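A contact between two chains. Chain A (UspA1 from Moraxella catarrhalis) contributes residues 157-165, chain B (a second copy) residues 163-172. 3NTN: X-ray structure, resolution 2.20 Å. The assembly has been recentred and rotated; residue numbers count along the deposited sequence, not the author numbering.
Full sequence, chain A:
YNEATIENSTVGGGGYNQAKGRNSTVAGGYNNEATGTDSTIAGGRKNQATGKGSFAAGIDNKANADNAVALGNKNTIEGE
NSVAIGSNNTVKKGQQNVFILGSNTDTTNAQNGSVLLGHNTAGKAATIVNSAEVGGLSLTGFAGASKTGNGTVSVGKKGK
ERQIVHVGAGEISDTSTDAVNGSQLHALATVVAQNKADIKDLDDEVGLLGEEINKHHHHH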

# COMPACT_ATOMS: atom_id res chain seq x y z
N LYS A 157 -2.68 -9.60 -8.74
CA LYS A 157 -3.55 -10.82 -8.79
C LYS A 157 -2.77 -12.12 -8.89
O LYS A 157 -1.55 -12.08 -8.99
N LYS A 158 -3.47 -13.27 -8.92
CA LYS A 158 -2.81 -14.55 -8.98
C LYS A 158 -2.12 -14.72 -10.33
O LYS A 158 -2.77 -14.60 -11.38
N GLY A 159 -0.83 -15.04 -10.30
CA GLY A 159 -0.02 -15.07 -11.51
C GLY A 159 0.59 -13.71 -11.86
O GLY A 159 1.48 -13.64 -12.70
N LYS A 160 0.10 -12.61 -11.25
CA LYS A 160 0.60 -11.26 -11.56
C LYS A 160 0.82 -10.51 -10.31
O LYS A 160 0.18 -9.48 -10.08
N GLU A 161 1.69 -11.04 -9.45
CA GLU A 161 1.89 -10.48 -8.13
C GLU A 161 2.85 -9.29 -8.28
O GLU A 161 3.60 -9.18 -9.28
N ARG A 162 2.85 -8.41 -7.30
CA ARG A 162 3.77 -7.29 -7.30
C ARG A 162 4.62 -7.30 -6.03
O ARG A 162 4.09 -7.40 -4.91
N GLN A 163 5.93 -7.18 -6.23
CA GLN A 163 6.82 -6.90 -5.14
C GLN A 163 6.48 -5.58 -4.47
O GLN A 163 6.07 -4.62 -5.14
N ILE A 164 6.61 -5.52 -3.14
CA ILE A 164 6.53 -4.24 -2.39
C ILE A 164 7.96 -3.81 -2.04
O ILE A 164 8.75 -4.65 -1.54
N VAL A 165 8.33 -2.57 -2.34
CA VAL A 165 9.74 -2.18 -2.27
C VAL A 165 9.95 -0.95 -1.39
O VAL A 165 8.99 -0.18 -1.15
N GLN B 163 -4.62 -8.14 6.02
CA GLN B 163 -3.68 -8.87 5.21
C GLN B 163 -3.29 -8.10 3.95
O GLN B 163 -4.10 -7.37 3.37
N ILE B 164 -2.05 -8.21 3.52
CA ILE B 164 -1.64 -7.67 2.22
C ILE B 164 -1.48 -8.84 1.25
O ILE B 164 -0.79 -9.79 1.60
N VAL B 165 -2.17 -8.83 0.12
CA VAL B 165 -2.26 -10.04 -0.71
C VAL B 165 -1.73 -9.86 -2.14
O VAL B 165 -1.58 -8.72 -2.62
N HIS B 166 -1.41 -10.97 -2.80
CA HIS B 166 -0.75 -10.91 -4.12
C HIS B 166 0.56 -10.13 -4.14
O HIS B 166 0.86 -9.36 -5.07
N VAL B 167 1.36 -10.35 -3.11
CA VAL B 167 2.70 -9.78 -2.96
C VAL B 167 3.74 -10.67 -3.63
O VAL B 167 3.85 -11.87 -3.35
N GLY B 168 4.50 -10.07 -4.54
CA GLY B 168 5.62 -10.74 -5.21
C GLY B 168 6.74 -11.15 -4.25
O GLY B 168 7.00 -10.48 -3.23
N ALA B 169 7.42 -12.26 -4.58
CA ALA B 169 8.53 -12.75 -3.75
C ALA B 169 9.58 -11.65 -3.65
O ALA B 169 9.95 -11.06 -4.62
N GLY B 170 10.02 -11.34 -2.44
CA GLY B 170 11.01 -10.26 -2.27
C GLY B 170 12.39 -10.81 -2.33
O GLY B 170 12.62 -11.98 -1.99
N GLU B 171 13.32 -9.97 -2.76
CA GLU B 171 14.71 -10.30 -2.67
C GLU B 171 15.13 -10.63 -1.22
O GLU B 171 14.70 -9.99 -0.27
N ILE B 172 15.94 -11.68 -1.06
CA ILE B 172 16.38 -12.15 0.24
C ILE B 172 17.88 -12.07 0.25
O ILE B 172 18.58 -12.90 -0.37

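Where two copies of a chain meet along extended backbone, main-chain hydrogen bonds commonly set the register and a few side chains fill what remains. The contact between these two copies of UspA1 is a compact example. A single bridge aligns A:Arg162 with B:Val167: A:Arg162 N donates to B:His166 O at 3.1 Å, and B:Gly168 N donates to A:Arg162 O at 2.7 Å. Both residues of the bridge point their CB away, leaving their neighbours to do most of the packing.

B:His166 covers the most surface. Its CB points toward chain A, and with chi1 in m and chi2 at -57° its ring lies against the type II turn that runs from A:Lys157 to A:Lys160. A:Lys157 CA stands 3.6 Å from the centroid of the B:His166 ring, almost on the ring normal, a CH-pi contact made by backbone while the CA-to-CB bond of A:Lys157 points away. One ring nitrogen, ND1, is met by water 1, which lies 2.8 Å from B:His166 ND1 and donates to A:Glu161 OE1 at 2.6 Å. That same OE1 accepts from A:Gly159 N at 3.0 Å, so the m, p conformation of A:Glu161 ties the turn to the water.

A:Gln163 leaves its backbone sideways, but its m, t side chain brings the amide nearer, and A:Gln163 NE2 donates to B:Ala169 O at 2.8 Å. The close approach here depends on B:Gly168: a CB on it would sit 2.7 Å from A:Gln163 N, a clash. Water 2 continues the link, accepting from A:Ile164 N at 3.0 Å and donating to B:Gly168 O at 2.8 Å.

A:Ile164, in m, t, supplies the apolar counterpart. A:Ile164 CD1 packs 3.8 Å from B:Ile164 CG2 and 4.0 Å from B:Val167 CG2, the valine adopting t.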

# COMPACT_ATOMS: atom_id res chain seq x y z
CB LYS A 157 -4.58 -10.77 -9.92
CG LYS A 157 -3.99 -10.66 -11.30
CD LYS A 157 -5.00 -11.28 -12.26
CE LYS A 157 -4.60 -11.11 -13.67
NZ LYS A 157 -5.30 -12.21 -14.48
CB LYS A 158 -3.79 -15.71 -8.73
CG LYS A 158 -3.11 -17.07 -8.43
CD LYS A 158 -4.18 -18.14 -8.15
CE LYS A 158 -3.60 -19.58 -8.18
NZ LYS A 158 -4.63 -20.60 -7.83
CB LYS A 160 -0.36 -10.45 -12.45
CG LYS A 160 -0.40 -10.91 -13.93
CD LYS A 160 -1.04 -9.84 -14.85
CE LYS A 160 -1.67 -10.46 -16.10
NZ LYS A 160 -0.69 -10.70 -17.19
CB GLU A 161 2.46 -11.54 -7.16
CG GLU A 161 1.48 -12.67 -6.77
CD GLU A 161 1.36 -13.78 -7.83
OE1 GLU A 161 0.55 -14.74 -7.65
OE2 GLU A 161 2.09 -13.69 -8.85
CB ARG A 162 3.03 -5.95 -7.38
CG ARG A 162 2.60 -5.51 -8.72
CD ARG A 162 1.98 -4.08 -8.74
NE ARG A 162 1.49 -3.85 -10.10
CZ ARG A 162 0.25 -4.04 -10.56
NH1 ARG A 162 -0.77 -4.37 -9.78
NH2 ARG A 162 0.03 -3.82 -11.84
CB GLN A 163 8.24 -6.87 -5.68
CG GLN A 163 8.78 -8.24 -6.01
CD GLN A 163 10.16 -8.18 -6.65
OE1 GLN A 163 10.42 -7.33 -7.51
NE2 GLN A 163 11.03 -9.11 -6.25
CB ILE A 164 5.60 -4.28 -1.16
CG1 ILE A 164 4.30 -5.00 -1.57
CG2 ILE A 164 5.35 -2.82 -0.69
CD1 ILE A 164 3.09 -5.00 -0.60
CB VAL A 165 10.38 -1.95 -3.68
CG1 VAL A 165 10.35 -3.28 -4.56
CG2 VAL A 165 9.78 -0.77 -4.37
CB GLN B 163 -4.27 -10.22 4.86
CG GLN B 163 -4.45 -11.16 6.08
CD GLN B 163 -5.10 -12.47 5.69
OE1 GLN B 163 -6.14 -12.48 5.02
NE2 GLN B 163 -4.49 -13.61 6.10
CB ILE B 164 -0.38 -6.77 2.26
CG1 ILE B 164 -0.53 -5.74 3.38
CG2 ILE B 164 -0.27 -6.07 0.91
CD1 ILE B 164 0.61 -4.61 3.49
CB VAL B 165 -3.71 -10.60 -0.79
CG1 VAL B 165 -4.28 -10.95 0.65
CG2 VAL B 165 -4.63 -9.68 -1.59
CB HIS B 166 -1.72 -10.37 -5.15
CG HIS B 166 -2.97 -11.17 -5.25
ND1 HIS B 166 -2.96 -12.52 -5.53
CD2 HIS B 166 -4.27 -10.82 -5.12
CE1 HIS B 166 -4.21 -12.97 -5.56
NE2 HIS B 166 -5.02 -11.96 -5.30
CB VAL B 167 3.04 -9.64 -1.44
CG1 VAL B 167 4.45 -9.06 -1.23
CG2 VAL B 167 1.90 -8.83 -0.69
CB ALA B 169 9.11 -13.97 -4.36
CB GLU B 171 15.55 -9.18 -3.35
CG GLU B 171 16.93 -9.00 -2.84
CD GLU B 171 17.73 -7.84 -3.54
OE1 GLU B 171 17.31 -7.32 -4.62
OE2 GLU B 171 18.80 -7.47 -3.00
CB ILE B 172 15.86 -13.55 0.53
CG1 ILE B 172 14.32 -13.47 0.73
CG2 ILE B 172 16.58 -14.17 1.78
CD1 ILE B 172 13.71 -14.81 0.86
O HOH W 1 -1.14 -14.70 -5.62
O HOH W 2 7.87 -8.05 -2.10